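Local coordinates for oxidoreductase protein (Agrobacterium radiobacter, PDB 5UI9), which probably catalyses an NAD-dependent oxidation or reduction, as in other GFO/IDH/MocA oxidoreductases, and binds a small dihydroxy acid beside the cofactor, at residues P120-P132 against N290-W302. Numbering follows the deposited sequence.
Sequences PLMVHENFRWQTP and NIQESVLAIQQHW. With NAD (nicotinamide-adenine-dinucleotide), chain C.
W129 and H301 meet obliquely, their planes 44° apart. The H301 ring has W129 CZ2 over its centre on one face and M122 SD at its edge. W129 in turn carries H301 CB and I298 CB over one face, and E125 O lies at its edge. H301 also bonds to S313 through NE2. I298 sits between two rings. Its CG2 lies over one face of H124, 3.7 Å from the centroid of that ring. Its CG1 is turned the other way, anti to the backbone N (chi1 -156°), and reaches W129 CD1 at 3.6 Å. At the H124 edge lie V295 CG1 and Q299 OE1. Water 1 joins H124 ND1 to Q299 OE1, and Q299 NE2 bonds to the backbone O of Q20. M122 CB packs on W302 CE3 at 3.5 Å, and M122 SD lies at the edge of the indole in a Met-aromatic contact.

Strand 121-124 is an outermost strand of the parallel Rossmann sheet. Residues 290-302 of helix 289-308 run antiparallel to it, and the two segment axes come within 10.1 Å. The loop after the strand leads to the nicotinamide end of NAD. There N126 OD1 accepts from NAD N7N at 3.1 Å, and N126 ND2 gives a weak bond to NAD O7N. The same ND2 donates to H124 NE2 at 3.0 Å, in the plane of the imidazole. This bond ties the rotation of both side chains together. Water 2 donates to N126 OD1 and to S294 OG, while S294 OG itself donates to I291 O. F127 and I291 touch through CE1 and CD1, and both line the pocket of the bound dihydroxy acid. At the start of helix 131-141, T131 OG1 donates to E293 OE1 at 3.1 Å, from above the carboxylate plane. E293 OE2 is held by Q279.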
ATOM      1  N   PRO A 120       7.612 -17.444  32.904  1.00 41.14           N
ATOM      2  CA  PRO A 120       7.442 -16.494  31.807  1.00 39.55           C
ATOM      3  C   PRO A 120       8.137 -16.937  30.512  1.00 37.61           C
ATOM      4  O   PRO A 120       9.204 -17.571  30.549  1.00 35.25           O
ATOM      5  CB  PRO A 120       8.086 -15.211  32.347  1.00 39.66           C
ATOM      6  CG  PRO A 120       8.032 -15.340  33.823  1.00 41.40           C
ATOM      7  CD  PRO A 120       8.177 -16.800  34.107  1.00 41.83           C
ATOM      8  N   LEU A 121       7.507 -16.621  29.383  1.00 36.67           N
ATOM      9  CA  LEU A 121       8.097 -16.824  28.063  1.00 35.17           C
ATOM     10  C   LEU A 121       7.856 -15.561  27.252  1.00 35.03           C
ATOM     11  O   LEU A 121       6.704 -15.183  27.039  1.00 34.92           O
ATOM     12  CB  LEU A 121       7.456 -18.023  27.358  1.00 35.55           C
ATOM     13  CG  LEU A 121       7.895 -18.309  25.913  1.00 34.64           C
ATOM     14  CD1 LEU A 121       9.386 -18.618  25.845  1.00 34.13           C
ATOM     15  CD2 LEU A 121       7.074 -19.445  25.320  1.00 35.11           C
ATOM     16  N   MET A 122       8.938 -14.923  26.808  1.00 34.27           N
ATOM     17  CA  MET A 122       8.859 -13.743  25.951  1.00 35.00           C
ATOM     18  C   MET A 122       9.543 -14.036  24.629  1.00 34.15           C
ATOM     19  O   MET A 122      10.634 -14.600  24.607  1.00 36.07           O
ATOM     20  CB  MET A 122       9.541 -12.536  26.607  1.00 33.80           C
ATOM     21  CG  MET A 122       9.359 -11.241  25.819  1.00 34.18           C
ATOM     22  SD  MET A 122      10.234  -9.815  26.481  1.00 33.41           S
ATOM     23  CE  MET A 122      11.905 -10.134  25.935  1.00 32.82           C
ATOM     24  N   VAL A 123       8.913 -13.620  23.536  1.00 33.06           N
ATOM     25  CA  VAL A 123       9.572 -13.638  22.237  1.00 32.22           C
ATOM     26  C   VAL A 123      10.359 -12.344  22.097  1.00 30.40           C
ATOM     27  O   VAL A 123       9.837 -11.254  22.365  1.00 28.78           O
ATOM     28  CB  VAL A 123       8.567 -13.815  21.081  1.00 33.53           C
ATOM     29  CG1 VAL A 123       9.284 -13.829  19.725  1.00 32.47           C
ATOM     30  CG2 VAL A 123       7.780 -15.101  21.296  1.00 34.70           C
ATOM     31  N   HIS A 124      11.626 -12.454  21.706  1.00 29.55           N
ATOM     32  CA  HIS A 124      12.421 -11.268  21.435  1.00 30.49           C
ATOM     33  C   HIS A 124      11.938 -10.723  20.082  1.00 30.55           C
ATOM     34  O   HIS A 124      12.484 -11.046  19.030  1.00 30.37           O
ATOM     35  CB  HIS A 124      13.925 -11.569  21.449  1.00 30.18           C
ATOM     36  CG  HIS A 124      14.792 -10.347  21.408  1.00 30.70           C
ATOM     37  ND1 HIS A 124      15.728 -10.071  22.381  1.00 29.88           N
ATOM     38  CD2 HIS A 124      14.872  -9.334  20.507  1.00 29.84           C
ATOM     39  CE1 HIS A 124      16.348  -8.945  22.082  1.00 31.12           C
ATOM     40  NE2 HIS A 124      15.842  -8.471  20.953  1.00 29.84           N
ATOM     41  N   GLU A 125      10.874  -9.928  20.144  1.00 30.53           N
ATOM     42  CA  GLU A 125      10.293  -9.275  18.986  1.00 30.83           C
ATOM     43  C   GLU A 125      10.462  -7.764  19.190  1.00 30.78           C
ATOM     44  O   GLU A 125       9.626  -7.119  19.837  1.00 29.81           O
ATOM     45  CB  GLU A 125       8.821  -9.696  18.864  1.00 31.98           C
ATOM     46  CG  GLU A 125       8.047  -9.055  17.726  1.00 33.10           C
ATOM     47  CD  GLU A 125       8.827  -9.016  16.421  1.00 33.05           C
ATOM     48  OE1 GLU A 125       9.086 -10.092  15.841  1.00 32.64           O
ATOM     49  OE2 GLU A 125       9.195  -7.900  16.002  1.00 33.03           O
ATOM     50  N   ASN A 126      11.553  -7.219  18.640  1.00 29.01           N
ATOM     51  CA  ASN A 126      12.060  -5.894  19.057  1.00 30.70           C
ATOM     52  C   ASN A 126      11.648  -4.701  18.178  1.00 30.16           C
ATOM     53  O   ASN A 126      11.900  -3.553  18.550  1.00 30.41           O
ATOM     54  CB  ASN A 126      13.597  -5.924  19.311  1.00 31.24           C
ATOM     55  CG  ASN A 126      14.422  -6.355  18.097  1.00 30.56           C
ATOM     56  OD1 ASN A 126      14.048  -6.131  16.949  1.00 31.72           O
ATOM     57  ND2 ASN A 126      15.572  -6.970  18.359  1.00 30.45           N
ATOM     58  N   PHE A 127      10.986  -4.954  17.049  1.00 30.51           N
ATOM     59  CA  PHE A 127      10.614  -3.866  16.117  1.00 29.66           C
ATOM     60  C   PHE A 127       9.594  -2.912  16.728  1.00 29.51           C
ATOM     61  O   PHE A 127       9.770  -1.702  16.643  1.00 29.40           O
ATOM     62  CB  PHE A 127      10.130  -4.409  14.768  1.00 30.10           C
ATOM     63  CG  PHE A 127      11.225  -4.551  13.750  1.00 29.89           C
ATOM     64  CD1 PHE A 127      12.365  -5.282  14.038  1.00 29.60           C
ATOM     65  CD2 PHE A 127      11.112  -3.956  12.491  1.00 29.97           C
ATOM     66  CE1 PHE A 127      13.382  -5.408  13.104  1.00 30.85           C
ATOM     67  CE2 PHE A 127      12.120  -4.090  11.548  1.00 29.74           C
ATOM     68  CZ  PHE A 127      13.259  -4.809  11.853  1.00 30.56           C
ATOM     69  N   ARG A 128       8.573  -3.448  17.400  1.00 30.14           N
ATOM     70  CA  ARG A 128       7.610  -2.601  18.127  1.00 29.95           C
ATOM     71  C   ARG A 128       8.247  -1.768  19.257  1.00 29.92           C
ATOM     72  O   ARG A 128       7.665  -0.773  19.693  1.00 31.23           O
ATOM     73  CB  ARG A 128       6.444  -3.428  18.682  1.00 30.07           C
ATOM     74  CG  ARG A 128       6.806  -4.362  19.842  1.00 30.65           C
ATOM     75  CD  ARG A 128       5.584  -4.749  20.647  1.00 30.92           C
ATOM     76  NE  ARG A 128       4.720  -5.673  19.919  1.00 32.20           N
ATOM     77  CZ  ARG A 128       3.609  -6.221  20.405  1.00 33.03           C
ATOM     78  NH1 ARG A 128       3.195  -5.951  21.640  1.00 35.25           N
ATOM     79  NH2 ARG A 128       2.912  -7.066  19.659  1.00 33.38           N
ATOM     80  N   TRP A 129       9.419  -2.189  19.731  1.00 30.15           N
ATOM     81  CA  TRP A 129      10.188  -1.451  20.746  1.00 30.56           C
ATOM     82  C   TRP A 129      11.127  -0.366  20.196  1.00 30.58           C
ATOM     83  O   TRP A 129      11.798   0.307  20.975  1.00 29.55           O
ATOM     84  CB  TRP A 129      10.960  -2.438  21.644  1.00 31.75           C
ATOM     85  CG  TRP A 129      10.066  -3.168  22.575  1.00 32.05           C
ATOM     86  CD1 TRP A 129       9.571  -4.434  22.429  1.00 32.20           C
ATOM     87  CD2 TRP A 129       9.520  -2.657  23.796  1.00 33.47           C
ATOM     88  NE1 TRP A 129       8.760  -4.744  23.494  1.00 32.66           N
ATOM     89  CE2 TRP A 129       8.708  -3.671  24.346  1.00 33.30           C
ATOM     90  CE3 TRP A 129       9.635  -1.434  24.474  1.00 33.76           C
ATOM     91  CZ2 TRP A 129       8.018  -3.508  25.554  1.00 34.69           C
ATOM     92  CZ3 TRP A 129       8.951  -1.267  25.680  1.00 35.84           C
ATOM     93  CH2 TRP A 129       8.152  -2.301  26.206  1.00 36.44           C
ATOM     94  N   GLN A 130      11.161  -0.179  18.873  1.00 30.79           N
ATOM     95  CA  GLN A 130      11.894   0.927  18.258  1.00 30.97           C
ATOM     96  C   GLN A 130      11.217   2.253  18.622  1.00 31.80           C
ATOM     97  O   GLN A 130       9.987   2.345  18.641  1.00 30.44           O
ATOM     98  CB  GLN A 130      11.923   0.791  16.725  1.00 30.64           C
ATOM     99  CG  GLN A 130      12.730  -0.386  16.186  1.00 30.64           C
ATOM    100  CD  GLN A 130      12.507  -0.648  14.694  1.00 29.77           C
ATOM    101  OE1 GLN A 130      12.968  -1.668  14.153  1.00 28.88           O
ATOM    102  NE2 GLN A 130      11.795   0.261  14.025  1.00 27.05           N
ATOM    103  N   THR A 131      12.023   3.272  18.908  1.00 31.75           N
ATOM    104  CA  THR A 131      11.508   4.603  19.263  1.00 33.15           C
ATOM    105  C   THR A 131      10.436   5.161  18.296  1.00 31.77           C
ATOM    106  O   THR A 131       9.383   5.597  18.750  1.00 31.19           O
ATOM    107  CB  THR A 131      12.672   5.599  19.446  1.00 35.63           C
ATOM    108  OG1 THR A 131      13.549   5.104  20.466  1.00 37.68           O
ATOM    109  CG2 THR A 131      12.174   7.000  19.837  1.00 37.81           C
ATOM    110  N   PRO A 132      10.684   5.137  16.972  1.00 31.27           N
ATOM    111  CA  PRO A 132       9.647   5.664  16.067  1.00 31.77           C
ATOM    112  C   PRO A 132       8.317   4.903  16.102  1.00 31.88           C
ATOM    113  O   PRO A 132       7.259   5.522  15.949  1.00 30.87           O
ATOM    114  CB  PRO A 132      10.294   5.558  14.673  1.00 31.32           C
ATOM    115  CG  PRO A 132      11.418   4.596  14.839  1.00 31.80           C
ATOM    116  CD  PRO A 132      11.914   4.805  16.237  1.00 31.21           C
ATOM    117  N   ASN A 290      19.068   1.631  15.186  1.00 31.57           N
ATOM    118  CA  ASN A 290      17.658   1.629  15.579  1.00 32.52           C
ATOM    119  C   ASN A 290      17.262   0.291  16.219  1.00 32.08           C
ATOM    120  O   ASN A 290      16.624   0.279  17.268  1.00 31.49           O
ATOM    121  CB  ASN A 290      16.759   1.929  14.368  1.00 34.37           C
ATOM    122  CG  ASN A 290      15.289   2.089  14.732  1.00 35.83           C
ATOM    123  OD1 ASN A 290      14.924   2.297  15.892  1.00 38.52           O
ATOM    124  ND2 ASN A 290      14.431   2.000  13.723  1.00 37.65           N
ATOM    125  N   ILE A 291      17.649  -0.817  15.578  1.00 30.35           N
ATOM    126  CA  ILE A 291      17.384  -2.167  16.092  1.00 29.42           C
ATOM    127  C   ILE A 291      18.140  -2.378  17.400  1.00 29.79           C
ATOM    128  O   ILE A 291      17.591  -2.910  18.377  1.00 29.63           O
ATOM    129  CB  ILE A 291      17.758  -3.259  15.049  1.00 29.55           C
ATOM    130  CG1 ILE A 291      16.810  -3.183  13.837  1.00 29.01           C
ATOM    131  CG2 ILE A 291      17.723  -4.660  15.666  1.00 29.47           C
ATOM    132  CD1 ILE A 291      17.205  -4.077  12.676  1.00 28.78           C
ATOM    133  N   GLN A 292      19.397  -1.947  17.417  1.00 29.19           N
ATOM    134  CA  GLN A 292      20.246  -2.102  18.590  1.00 29.49           C
ATOM    135  C   GLN A 292      19.699  -1.412  19.842  1.00 29.91           C
ATOM    136  O   GLN A 292      19.741  -1.993  20.928  1.00 30.56           O
ATOM    137  CB  GLN A 292      21.669  -1.647  18.263  1.00 29.38           C
ATOM    138  CG  GLN A 292      22.387  -2.642  17.359  1.00 28.99           C
ATOM    139  CD  GLN A 292      23.677  -2.100  16.774  1.00 30.22           C
ATOM    140  OE1 GLN A 292      23.740  -0.948  16.334  1.00 31.92           O
ATOM    141  NE2 GLN A 292      24.705  -2.933  16.739  1.00 29.20           N
ATOM    142  N   GLU A 293      19.166  -0.197  19.690  1.00 30.23           N
ATOM    143  CA  GLU A 293      18.472   0.476  20.793  1.00 30.63           C
ATOM    144  C   GLU A 293      17.287  -0.351  21.286  1.00 31.00           C
ATOM    145  O   GLU A 293      17.082  -0.472  22.497  1.00 32.04           O
ATOM    146  CB  GLU A 293      17.966   1.868  20.398  1.00 30.49           C
ATOM    147  CG  GLU A 293      17.362   2.639  21.578  1.00 31.75           C
ATOM    148  CD  GLU A 293      16.805   4.004  21.212  1.00 32.18           C
ATOM    149  OE1 GLU A 293      16.510   4.256  20.030  1.00 32.87           O
ATOM    150  OE2 GLU A 293      16.664   4.848  22.117  1.00 34.44           O
ATOM    151  N   SER A 294      16.506  -0.900  20.355  1.00 29.66           N
ATOM    152  CA  SER A 294      15.312  -1.662  20.721  1.00 29.84           C
ATOM    153  C   SER A 294      15.630  -2.971  21.462  1.00 29.54           C
ATOM    154  O   SER A 294      14.803  -3.465  22.218  1.00 29.00           O
ATOM    155  CB  SER A 294      14.445  -1.938  19.489  1.00 29.12           C
ATOM    156  OG  SER A 294      14.991  -2.946  18.663  1.00 28.97           O
ATOM    157  N   VAL A 295      16.827  -3.512  21.235  1.00 30.29           N
ATOM    158  CA  VAL A 295      17.316  -4.694  21.950  1.00 30.28           C
ATOM    159  C   VAL A 295      17.464  -4.360  23.435  1.00 31.49           C
ATOM    160  O   VAL A 295      17.042  -5.134  24.278  1.00 30.52           O
ATOM    161  CB  VAL A 295      18.671  -5.208  21.379  1.00 30.25           C
ATOM    162  CG1 VAL A 295      19.238  -6.336  22.229  1.00 30.17           C
ATOM    163  CG2 VAL A 295      18.533  -5.658  19.927  1.00 29.86           C
ATOM    164  N   LEU A 296      18.059  -3.213  23.744  1.00 32.67           N
ATOM    165  CA  LEU A 296      18.143  -2.746  25.132  1.00 32.97           C
ATOM    166  C   LEU A 296      16.750  -2.535  25.749  1.00 32.95           C
ATOM    167  O   LEU A 296      16.497  -2.989  26.871  1.00 32.77           O
ATOM    168  CB  LEU A 296      18.985  -1.468  25.246  1.00 32.61           C
ATOM    169  CG  LEU A 296      19.113  -0.840  26.641  1.00 34.55           C
ATOM    170  CD1 LEU A 296      19.659  -1.843  27.648  1.00 34.75           C
ATOM    171  CD2 LEU A 296      19.973   0.413  26.607  1.00 35.55           C
ATOM    172  N   ALA A 297      15.864  -1.868  25.006  1.00 31.78           N
ATOM    173  CA  ALA A 297      14.491  -1.593  25.456  1.00 31.84           C
ATOM    174  C   ALA A 297      13.741  -2.869  25.831  1.00 31.49           C
ATOM    175  O   ALA A 297      13.172  -2.960  26.924  1.00 31.49           O
ATOM    176  CB  ALA A 297      13.717  -0.816  24.388  1.00 31.17           C
ATOM    177  N   ILE A 298      13.763  -3.864  24.943  1.00 31.39           N
ATOM    178  CA  ILE A 298      13.038  -5.111  25.199  1.00 31.16           C
ATOM    179  C   ILE A 298      13.690  -5.931  26.322  1.00 31.40           C
ATOM    180  O   ILE A 298      12.984  -6.578  27.087  1.00 32.18           O
ATOM    181  CB  ILE A 298      12.812  -5.959  23.915  1.00 30.23           C
ATOM    182  CG1 ILE A 298      11.601  -6.882  24.096  1.00 31.02           C
ATOM    183  CG2 ILE A 298      14.048  -6.751  23.532  1.00 30.10           C
ATOM    184  CD1 ILE A 298      11.301  -7.767  22.908  1.00 31.12           C
ATOM    185  N   GLN A 299      15.019  -5.904  26.419  1.00 30.85           N
ATOM    186  CA  GLN A 299      15.717  -6.638  27.483  1.00 32.32           C
ATOM    187  C   GLN A 299      15.574  -5.969  28.863  1.00 32.75           C
ATOM    188  O   GLN A 299      15.480  -6.665  29.878  1.00 33.21           O
ATOM    189  CB  GLN A 299      17.178  -6.902  27.093  1.00 32.52           C
ATOM    190  CG  GLN A 299      17.270  -7.934  25.964  1.00 32.68           C
ATOM    191  CD  GLN A 299      18.681  -8.281  25.512  1.00 32.25           C
ATOM    192  OE1 GLN A 299      18.837  -9.059  24.575  1.00 33.04           O
ATOM    193  NE2 GLN A 299      19.705  -7.731  26.176  1.00 31.37           N
ATOM    194  N   GLN A 300      15.514  -4.637  28.904  1.00 32.93           N
ATOM    195  CA  GLN A 300      15.129  -3.929  30.134  1.00 33.79           C
ATOM    196  C   GLN A 300      13.675  -4.212  30.499  1.00 34.85           C
ATOM    197  O   GLN A 300      13.352  -4.384  31.682  1.00 35.07           O
ATOM    198  CB  GLN A 300      15.335  -2.408  30.017  1.00 35.23           C
ATOM    199  CG  GLN A 300      15.235  -1.662  31.351  1.00 35.43           C
ATOM    200  CD  GLN A 300      16.343  -2.047  32.305  1.00 35.95           C
ATOM    201  OE1 GLN A 300      17.504  -1.744  32.057  1.00 36.62           O
ATOM    202  NE2 GLN A 300      15.998  -2.732  33.395  1.00 36.12           N
ATOM    203  N   HIS A 301      12.806  -4.234  29.490  1.00 33.59           N
ATOM    204  CA  HIS A 301      11.392  -4.558  29.682  1.00 34.18           C
ATOM    205  C   HIS A 301      11.244  -5.950  30.302  1.00 35.89           C
ATOM    206  O   HIS A 301      10.564  -6.102  31.320  1.00 37.23           O
ATOM    207  CB  HIS A 301      10.631  -4.442  28.356  1.00 33.96           C
ATOM    208  CG  HIS A 301       9.215  -4.925  28.411  1.00 33.57           C
ATOM    209  ND1 HIS A 301       8.186  -4.167  28.925  1.00 34.85           N
ATOM    210  CD2 HIS A 301       8.651  -6.079  27.978  1.00 33.28           C
ATOM    211  CE1 HIS A 301       7.053  -4.837  28.822  1.00 34.51           C
ATOM    212  NE2 HIS A 301       7.308  -6.001  28.251  1.00 33.51           N
ATOM    213  N   TRP A 302      11.901  -6.945  29.707  1.00 35.31           N
ATOM    214  CA  TRP A 302      11.936  -8.307  30.264  1.00 35.90           C
ATOM    215  C   TRP A 302      12.341  -8.310  31.741  1.00 37.48           C
ATOM    216  O   TRP A 302      11.663  -8.911  32.572  1.00 36.59           O
ATOM    217  CB  TRP A 302      12.903  -9.199  29.475  1.00 35.25           C
ATOM    218  CG  TRP A 302      13.273 -10.488  30.191  1.00 34.92           C
ATOM    219  CD1 TRP A 302      14.386 -10.716  30.962  1.00 35.70           C
ATOM    220  CD2 TRP A 302      12.520 -11.705  30.210  1.00 34.56           C
ATOM    221  NE1 TRP A 302      14.364 -11.997  31.465  1.00 36.36           N
ATOM    222  CE2 TRP A 302      13.231 -12.628  31.016  1.00 36.41           C
ATOM    223  CE3 TRP A 302      11.312 -12.107  29.626  1.00 33.77           C
ATOM    224  CZ2 TRP A 302      12.778 -13.942  31.237  1.00 36.36           C
ATOM    225  CZ3 TRP A 302      10.857 -13.405  29.853  1.00 34.76           C
ATOM    226  CH2 TRP A 302      11.590 -14.308  30.652  1.00 35.34           C
TER
HETATM  227  PA  NAD C 401      23.705 -17.221  13.582  1.00 34.28           P
HETATM  228  O1A NAD C 401      23.716 -18.495  12.765  1.00 33.91           O
HETATM  229  O2A NAD C 401      24.706 -16.134  13.301  1.00 29.96           O
HETATM  230  O5B NAD C 401      23.826 -17.615  15.128  1.00 34.76           O
HETATM  231  C5B NAD C 401      23.229 -18.781  15.679  1.00 36.37           C
HETATM  232  C4B NAD C 401      24.226 -19.373  16.663  1.00 35.62           C
HETATM  233  O4B NAD C 401      23.566 -20.356  17.452  1.00 36.73           O
HETATM  234  C3B NAD C 401      25.391 -20.066  15.972  1.00 36.61           C
HETATM  235  O3B NAD C 401      26.625 -19.587  16.525  1.00 37.01           O
HETATM  236  C2B NAD C 401      25.183 -21.551  16.231  1.00 37.14           C
HETATM  237  O2B NAD C 401      26.421 -22.238  16.407  1.00 36.63           O
HETATM  238  C1B NAD C 401      24.354 -21.544  17.504  1.00 38.09           C
HETATM  239  N9A NAD C 401      23.420 -22.673  17.724  1.00 39.45           N
HETATM  240  C8A NAD C 401      22.497 -23.163  16.874  1.00 38.97           C
HETATM  241  N7A NAD C 401      21.809 -24.177  17.462  1.00 38.49           N
HETATM  242  C5A NAD C 401      22.281 -24.330  18.713  1.00 39.04           C
HETATM  243  C6A NAD C 401      22.011 -25.210  19.882  1.00 38.04           C
HETATM  244  N6A NAD C 401      21.060 -26.169  19.837  1.00 38.01           N
HETATM  245  N1A NAD C 401      22.746 -25.018  21.003  1.00 37.78           N
HETATM  246  C2A NAD C 401      23.707 -24.075  21.087  1.00 36.38           C
HETATM  247  N3A NAD C 401      24.001 -23.247  20.066  1.00 36.24           N
HETATM  248  C4A NAD C 401      23.337 -23.324  18.882  1.00 38.31           C
HETATM  249  O3  NAD C 401      22.220 -16.607  13.524  1.00 33.01           O
HETATM  250  PN  NAD C 401      21.883 -15.046  13.761  1.00 31.79           P
HETATM  251  O1N NAD C 401      22.055 -14.279  12.473  1.00 33.07           O
HETATM  252  O2N NAD C 401      22.591 -14.563  15.001  1.00 37.16           O
HETATM  253  O5D NAD C 401      20.313 -15.174  14.025  1.00 29.76           O
HETATM  254  C5D NAD C 401      19.840 -15.910  15.145  1.00 29.79           C
HETATM  255  C4D NAD C 401      18.372 -15.582  15.342  1.00 29.73           C
HETATM  256  O4D NAD C 401      18.250 -14.178  15.588  1.00 32.39           O
HETATM  257  C3D NAD C 401      17.541 -15.910  14.110  1.00 30.53           C
HETATM  258  O3D NAD C 401      16.367 -16.635  14.493  1.00 29.42           O
HETATM  259  C2D NAD C 401      17.194 -14.558  13.510  1.00 31.52           C
HETATM  260  O2D NAD C 401      15.895 -14.523  12.917  1.00 30.72           O
HETATM  261  C1D NAD C 401      17.265 -13.624  14.716  1.00 31.73           C
HETATM  262  N1N NAD C 401      17.576 -12.213  14.419  1.00 31.52           N
HETATM  263  C2N NAD C 401      16.821 -11.284  15.032  1.00 29.68           C
HETATM  264  C3N NAD C 401      17.017  -9.925  14.838  1.00 31.66           C
HETATM  265  C7N NAD C 401      16.121  -8.959  15.565  1.00 34.18           C
HETATM  266  O7N NAD C 401      15.722  -9.247  16.690  1.00 33.59           O
HETATM  267  N7N NAD C 401      15.771  -7.806  14.990  1.00 31.85           N
HETATM  268  C4N NAD C 401      18.035  -9.518  13.975  1.00 32.63           C
HETATM  269  C5N NAD C 401      18.820 -10.487  13.346  1.00 32.74           C
HETATM  270  C6N NAD C 401      18.577 -11.839  13.590  1.00 30.17           C
HETATM  271  O   HOH W   1      16.741 -11.022  24.691  1.00 31.32           O
HETATM  272  O   HOH W   2      14.007  -3.536  16.200  1.00 26.72           O
HETATM  273  O   HOH W   3      14.907   2.625  18.670  1.00 31.47           O